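Local coordinates for antibiotic resistance protein (Deinococcus radiodurans, PDB 2VLI) that is a P-loop phosphotransferase that probably confers resistance to tunicamycin by modifying the antibiotic, at residues G31-E36 with G78-P83. Numbering follows the deposited sequence.
Sequences GSFVFE and GPLIVP
Phe33 and Val34 pair in parallel with Leu80 and Ile81, joined by a ladder of main-chain hydrogen bonds. Phe33 N donates to Pro79 O at 3.1 Å, and Phe33 O receives Ile81 N at 2.9 Å in an almost straight bond (177° at the hydrogen). Phe35 N donates to Ile81 O at 2.9 Å. Ahead of the strands, Gly78 N makes a weak bond to Gly31 O. Past strand 33-34 the ladder breaks: Pro83 has no N-H to offer Phe35 O, which instead takes a CA-H...O contact from Val82 CA at 3.6 Å, with Pro83 CD 3.3 Å away.

Apolar contacts flank the backbone. Leu80 runs beside Phe33, its CD1 3.7 Å from Phe33 CD1 at the ring edge, near the ring plane. Phe35 CG is anti to the backbone N (chi1 -179°); the side chain's end turns away, CB stays near Leu80 CD1 and Val82 CG2, and Val82 CG1 approaches the ring obliquely. Val34 CG1 meets Pro83 CD at 4.0 Å, the side chains crossing at about a right angle. On the Val34 and Ile81 face, the Ile81 CD1 methyl also lies 3.7 Å from Ser32 OG, a hydroxyl hydrogen-bonded to Leu29 O and His26 ND1.

Helix 20-28 packs against Val34, Ile81 and Pro83, and helix 61-75 against Leu80 and Phe35. Within the 2-3-1-4-5 parallel sheet of this P-loop fold, 33-34 is an edge strand, and 80-84 pairs on its other side with strand 7-11.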
loop_
_atom_site.group_PDB
_atom_site.type_symbol
_atom_site.label_atom_id
_atom_site.label_comp_id
_atom_site.label_asym_id
_atom_site.label_seq_id
_atom_site.Cartn_x
_atom_site.Cartn_y
_atom_site.Cartn_z
ATOM N N GLY A 31 -9.583 -30.809 -14.621
ATOM C CA GLY A 31 -9.526 -31.181 -13.193
ATOM C C GLY A 31 -9.404 -29.980 -12.249
ATOM O O GLY A 31 -9.445 -30.138 -11.024
ATOM N N SER A 32 -9.232 -28.789 -12.809
ATOM C CA SER A 32 -8.988 -27.591 -12.026
ATOM C C SER A 32 -10.276 -27.072 -11.391
ATOM O O SER A 32 -11.366 -27.443 -11.771
ATOM C CB SER A 32 -8.315 -26.498 -12.886
ATOM O OG SER A 32 -9.196 -25.958 -13.857
ATOM N N PHE A 33 -10.139 -26.261 -10.350
ATOM C CA PHE A 33 -11.309 -25.758 -9.631
ATOM C C PHE A 33 -11.027 -24.310 -9.273
ATOM O O PHE A 33 -9.926 -24.016 -8.818
ATOM C CB PHE A 33 -11.570 -26.597 -8.366
ATOM C CG PHE A 33 -12.732 -26.115 -7.529
ATOM C CD1 PHE A 33 -12.517 -25.302 -6.421
ATOM C CD2 PHE A 33 -14.030 -26.512 -7.817
ATOM C CE1 PHE A 33 -13.579 -24.864 -5.635
ATOM C CE2 PHE A 33 -15.090 -26.064 -7.057
ATOM C CZ PHE A 33 -14.864 -25.241 -5.944
ATOM N N VAL A 34 -12.003 -23.442 -9.509
ATOM C CA VAL A 34 -11.899 -22.051 -9.175
ATOM C C VAL A 34 -12.469 -21.801 -7.761
ATOM O O VAL A 34 -13.670 -21.880 -7.514
ATOM C CB VAL A 34 -12.586 -21.146 -10.216
ATOM C CG1 VAL A 34 -12.341 -19.705 -9.870
ATOM C CG2 VAL A 34 -12.047 -21.387 -11.652
ATOM N N PHE A 35 -11.562 -21.531 -6.833
ATOM C CA PHE A 35 -11.874 -21.193 -5.457
ATOM C C PHE A 35 -12.052 -19.694 -5.329
ATOM O O PHE A 35 -11.114 -18.939 -5.548
ATOM C CB PHE A 35 -10.737 -21.694 -4.598
ATOM C CG PHE A 35 -10.895 -21.456 -3.130
ATOM C CD1 PHE A 35 -11.216 -22.530 -2.268
ATOM C CD2 PHE A 35 -10.669 -20.214 -2.581
ATOM C CE1 PHE A 35 -11.280 -22.343 -0.893
ATOM C CE2 PHE A 35 -10.735 -20.039 -1.224
ATOM C CZ PHE A 35 -11.074 -21.125 -0.386
ATOM N N GLU A 36 -13.258 -19.248 -4.981
ATOM C CA GLU A 36 -13.613 -17.827 -4.979
ATOM C C GLU A 36 -13.739 -17.316 -3.569
ATOM O O GLU A 36 -14.764 -17.556 -2.937
ATOM C CB GLU A 36 -14.935 -17.578 -5.698
ATOM C CG GLU A 36 -14.975 -18.222 -7.037
ATOM C CD GLU A 36 -16.119 -17.753 -7.900
ATOM O OE1 GLU A 36 -17.309 -17.849 -7.467
ATOM O OE2 GLU A 36 -15.811 -17.325 -9.043
ATOM N N GLY A 78 -7.343 -31.383 -9.713
ATOM C CA GLY A 78 -6.391 -30.635 -10.487
ATOM C C GLY A 78 -5.914 -29.393 -9.749
ATOM O O GLY A 78 -6.030 -29.275 -8.522
ATOM N N PRO A 79 -5.339 -28.472 -10.494
ATOM C CA PRO A 79 -4.891 -27.248 -9.864
ATOM C C PRO A 79 -6.022 -26.414 -9.253
ATOM O O PRO A 79 -7.136 -26.347 -9.759
ATOM C CB PRO A 79 -4.200 -26.494 -11.002
ATOM C CG PRO A 79 -3.877 -27.576 -12.049
ATOM C CD PRO A 79 -5.035 -28.526 -11.932
ATOM N N LEU A 80 -5.705 -25.773 -8.148
ATOM C CA LEU A 80 -6.618 -24.901 -7.474
ATOM C C LEU A 80 -6.303 -23.462 -7.925
ATOM O O LEU A 80 -5.174 -23.010 -7.752
ATOM C CB LEU A 80 -6.427 -25.110 -5.981
ATOM C CG LEU A 80 -7.548 -24.808 -4.998
ATOM C CD1 LEU A 80 -8.909 -25.422 -5.431
ATOM C CD2 LEU A 80 -7.138 -25.356 -3.653
ATOM N N ILE A 81 -7.280 -22.788 -8.530
ATOM C CA ILE A 81 -7.129 -21.419 -9.053
ATOM C C ILE A 81 -7.868 -20.423 -8.168
ATOM O O ILE A 81 -9.054 -20.550 -7.933
ATOM C CB ILE A 81 -7.656 -21.283 -10.489
ATOM C CG1 ILE A 81 -7.036 -22.345 -11.403
ATOM C CG2 ILE A 81 -7.433 -19.865 -10.983
ATOM C CD1 ILE A 81 -7.851 -22.694 -12.701
ATOM N N VAL A 82 -7.159 -19.437 -7.647
ATOM C CA VAL A 82 -7.732 -18.496 -6.678
ATOM C C VAL A 82 -7.593 -17.034 -7.160
ATOM O O VAL A 82 -6.547 -16.453 -6.978
ATOM C CB VAL A 82 -7.002 -18.635 -5.298
ATOM C CG1 VAL A 82 -7.675 -17.762 -4.249
ATOM C CG2 VAL A 82 -6.844 -20.140 -4.866
ATOM N N PRO A 83 -8.657 -16.431 -7.734
ATOM C CA PRO A 83 -8.661 -15.004 -8.088
ATOM C C PRO A 83 -8.933 -14.142 -6.858
ATOM O O PRO A 83 -9.901 -14.374 -6.161
ATOM C CB PRO A 83 -9.810 -14.868 -9.091
ATOM C CG PRO A 83 -10.622 -16.137 -8.995
ATOM C CD PRO A 83 -9.981 -17.049 -7.954
#